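Local coordinates for TCP pilus virulence regulatory protein (PDB 4MLO) that is an AraC-family DNA-binding regulator that holds palmitoleic acid in a pocket and probably activates virulence genes, including those of the TCP pilus, at residues N10-S15 / L228-E233. Residues are numbered along the deposited sequence; the frame is centred on the assembly and turned at random.
Sequences NVYRMS and LMKTGE. With PAM (palmitoleic acid), chain E.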
loop_
_atom_site.group_PDB
_atom_site.type_symbol
_atom_site.label_atom_id
_atom_site.label_comp_id
_atom_site.label_asym_id
_atom_site.label_seq_id
_atom_site.Cartn_x
_atom_site.Cartn_y
_atom_site.Cartn_z
ATOM N N ASN A 10 5.201 -9.432 -5.158
ATOM C CA ASN A 10 4.379 -10.595 -4.869
ATOM C C ASN A 10 3.429 -10.799 -6.029
ATOM O O ASN A 10 2.976 -9.842 -6.658
ATOM C CB ASN A 10 3.577 -10.441 -3.559
ATOM C CG ASN A 10 4.446 -10.408 -2.354
ATOM O OD1 ASN A 10 4.842 -9.335 -1.899
ATOM N ND2 ASN A 10 4.772 -11.574 -1.823
ATOM N N VAL A 11 3.159 -12.059 -6.340
ATOM C CA VAL A 11 2.166 -12.408 -7.343
ATOM C C VAL A 11 1.149 -13.312 -6.673
ATOM O O VAL A 11 1.501 -14.389 -6.174
ATOM C CB VAL A 11 2.782 -13.104 -8.576
ATOM C CG1 VAL A 11 1.709 -13.396 -9.595
ATOM C CG2 VAL A 11 3.829 -12.234 -9.232
ATOM N N TYR A 12 -0.105 -12.874 -6.663
ATOM C CA TYR A 12 -1.203 -13.598 -6.043
ATOM C C TYR A 12 -2.068 -14.250 -7.108
ATOM O O TYR A 12 -2.440 -13.619 -8.100
ATOM C CB TYR A 12 -2.073 -12.666 -5.221
ATOM C CG TYR A 12 -1.322 -12.035 -4.070
ATOM C CD1 TYR A 12 -0.893 -10.717 -4.118
ATOM C CD2 TYR A 12 -1.015 -12.776 -2.980
ATOM C CE1 TYR A 12 -0.203 -10.155 -3.038
ATOM C CE2 TYR A 12 -0.333 -12.219 -1.891
ATOM C CZ TYR A 12 0.078 -10.932 -1.933
ATOM O OH TYR A 12 0.752 -10.434 -0.817
ATOM N N ARG A 13 -2.426 -15.497 -6.875
ATOM C CA ARG A 13 -3.363 -16.168 -7.759
ATOM C C ARG A 13 -4.788 -15.805 -7.361
ATOM O O ARG A 13 -5.141 -15.830 -6.183
ATOM C CB ARG A 13 -3.153 -17.679 -7.688
ATOM C CG ARG A 13 -1.757 -18.110 -8.099
ATOM N N MET A 14 -5.606 -15.468 -8.351
ATOM C CA MET A 14 -6.994 -15.088 -8.138
ATOM C C MET A 14 -7.874 -16.017 -8.959
ATOM O O MET A 14 -7.776 -16.021 -10.189
ATOM C CB MET A 14 -7.214 -13.641 -8.553
ATOM C CG MET A 14 -8.548 -13.111 -8.186
ATOM S SD MET A 14 -8.577 -11.350 -8.511
ATOM C CE MET A 14 -9.937 -10.858 -7.489
ATOM N N SER A 15 -8.737 -16.778 -8.280
ATOM C CA SER A 15 -9.563 -17.801 -8.924
ATOM C C SER A 15 -10.740 -17.173 -9.660
ATOM O O SER A 15 -11.160 -16.056 -9.367
ATOM C CB SER A 15 -10.107 -18.794 -7.891
ATOM O OG SER A 15 -9.058 -19.364 -7.140
ATOM N N LEU A 228 5.902 -9.572 8.110
ATOM C CA LEU A 228 6.584 -10.724 8.698
ATOM C C LEU A 228 6.306 -11.989 7.913
ATOM O O LEU A 228 7.214 -12.807 7.684
ATOM C CB LEU A 228 6.156 -10.937 10.139
ATOM C CG LEU A 228 6.540 -9.937 11.191
ATOM C CD1 LEU A 228 5.790 -10.302 12.419
ATOM C CD2 LEU A 228 8.040 -10.019 11.447
ATOM N N MET A 229 5.059 -12.189 7.504
ATOM C CA MET A 229 4.765 -13.378 6.722
ATOM C C MET A 229 5.481 -13.358 5.381
ATOM O O MET A 229 5.887 -14.413 4.875
ATOM C CB MET A 229 3.249 -13.514 6.545
ATOM C CG MET A 229 2.607 -13.853 7.887
ATOM S SD MET A 229 0.830 -14.184 7.799
ATOM C CE MET A 229 0.145 -12.560 8.091
ATOM N N LYS A 230 5.641 -12.185 4.783
ATOM C CA LYS A 230 6.360 -12.116 3.515
ATOM C C LYS A 230 7.835 -12.443 3.664
ATOM O O LYS A 230 8.472 -12.785 2.658
ATOM C CB LYS A 230 6.190 -10.730 2.889
ATOM C CG LYS A 230 4.826 -10.481 2.284
ATOM C CD LYS A 230 4.766 -9.077 1.690
ATOM C CE LYS A 230 3.469 -8.868 0.995
ATOM N NZ LYS A 230 3.548 -7.635 0.157
ATOM N N THR A 231 8.400 -12.353 4.864
ATOM C CA THR A 231 9.787 -12.759 5.062
ATOM C C THR A 231 9.929 -14.249 5.357
ATOM O O THR A 231 11.052 -14.713 5.567
ATOM C CB THR A 231 10.454 -11.978 6.202
ATOM O OG1 THR A 231 9.927 -12.400 7.465
ATOM C CG2 THR A 231 10.293 -10.465 6.038
ATOM N N GLY A 232 8.830 -15.003 5.380
ATOM C CA GLY A 232 8.857 -16.433 5.633
ATOM C C GLY A 232 8.480 -16.876 7.039
ATOM O O GLY A 232 8.513 -18.082 7.318
ATOM N N GLU A 233 8.121 -15.957 7.938
ATOM C CA GLU A 233 7.586 -16.392 9.219
ATOM C C GLU A 233 6.249 -17.097 8.994
ATOM O O GLU A 233 5.416 -16.641 8.199
ATOM C CB GLU A 233 7.389 -15.200 10.174
ATOM C CG GLU A 233 8.596 -14.339 10.429
ATOM C CD GLU A 233 9.675 -15.028 11.269
ATOM O OE1 GLU A 233 9.384 -16.063 11.916
ATOM O OE2 GLU A 233 10.820 -14.515 11.284
HETATM C C1 PAM E . 0.392 -7.053 0.156
HETATM O O1 PAM E . 1.002 -7.754 -0.696
HETATM O O2 PAM E . 0.941 -6.071 0.709
HETATM C C2 PAM E . -1.017 -7.396 0.555
HETATM C C3 PAM E . -1.988 -6.233 0.295
HETATM C C4 PAM E . -1.991 -5.889 -1.192
HETATM C C5 PAM E . -2.988 -4.789 -1.540
HETATM C C6 PAM E . -2.850 -4.364 -3.001
HETATM C C7 PAM E . -3.158 -5.492 -3.984
HETATM C C8 PAM E . -4.634 -5.853 -3.958
HETATM C C9 PAM E . -4.960 -7.028 -4.874
HETATM C C10 PAM E . -4.669 -8.301 -4.586
HETATM C C11 PAM E . -3.933 -8.706 -3.319
HETATM C C12 PAM E . -4.339 -10.087 -2.802
HETATM C C13 PAM E . -3.824 -10.222 -1.366
HETATM C C14 PAM E . -4.496 -11.299 -0.539
HETATM C C15 PAM E . -6.002 -11.096 -0.438
HETATM C C16 PAM E . -6.576 -11.734 0.802
HETATM O O HOH W 1 7.055 -12.617 -0.060
#
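Lys-230, on helix 213-230, reaches across to Asn-10 and Tyr-12 on strand 7-14. Its CB points at the strand, and with CG anti to the carbonyl carbon (chi1 -74°) the rest of the chain runs out fully extended. CD is the first atom to come near, 3.6 Å from OD1 of Asn-10. CE faces three oxygens, 3.2 Å from both Asn-10 OD1 and O1 of the fatty acid and 3.6 Å from Tyr-12 OH. At the tip, NZ donates to PAM O1 and, at 3.0 Å, to Asn-10 OD1. The second bond arrives from above the amide, 52° out of the carbonyl plane, so it uses neither lone pair; Gln-8 NE2 also donates to this oxygen, and Gln-8 OE1 takes a weak bond from the ammonium. The other end of the amide, ND2, is tied through a water to the carbonyl O of Lys-230, so that Asn-10 meets the tip of the lysine directly and its backbone through that water. The bridge thus joins the edge strand of the cupin-like N-terminal domain to the AraC-type helix-turn-helix region, with the ligand's carboxylate at the join. PAM O1 accepts a second bond, 2.7 Å long, from Tyr-12 OH, and lies in the plane of the tyrosine ring at its edge. One face of that same ring is covered by the acyl chain, with PAM C13 sitting 3.8 Å above its centre; tyrosine therefore meets both the polar head and the folded-back tail of the lipid. Lys-31 adds another bond to the ligand, and the two lysines probably offset its negative charge, while Tyr-12 OH is also hydrogen-bonded to the hydroxyl of Tyr-266 on helix 263-271.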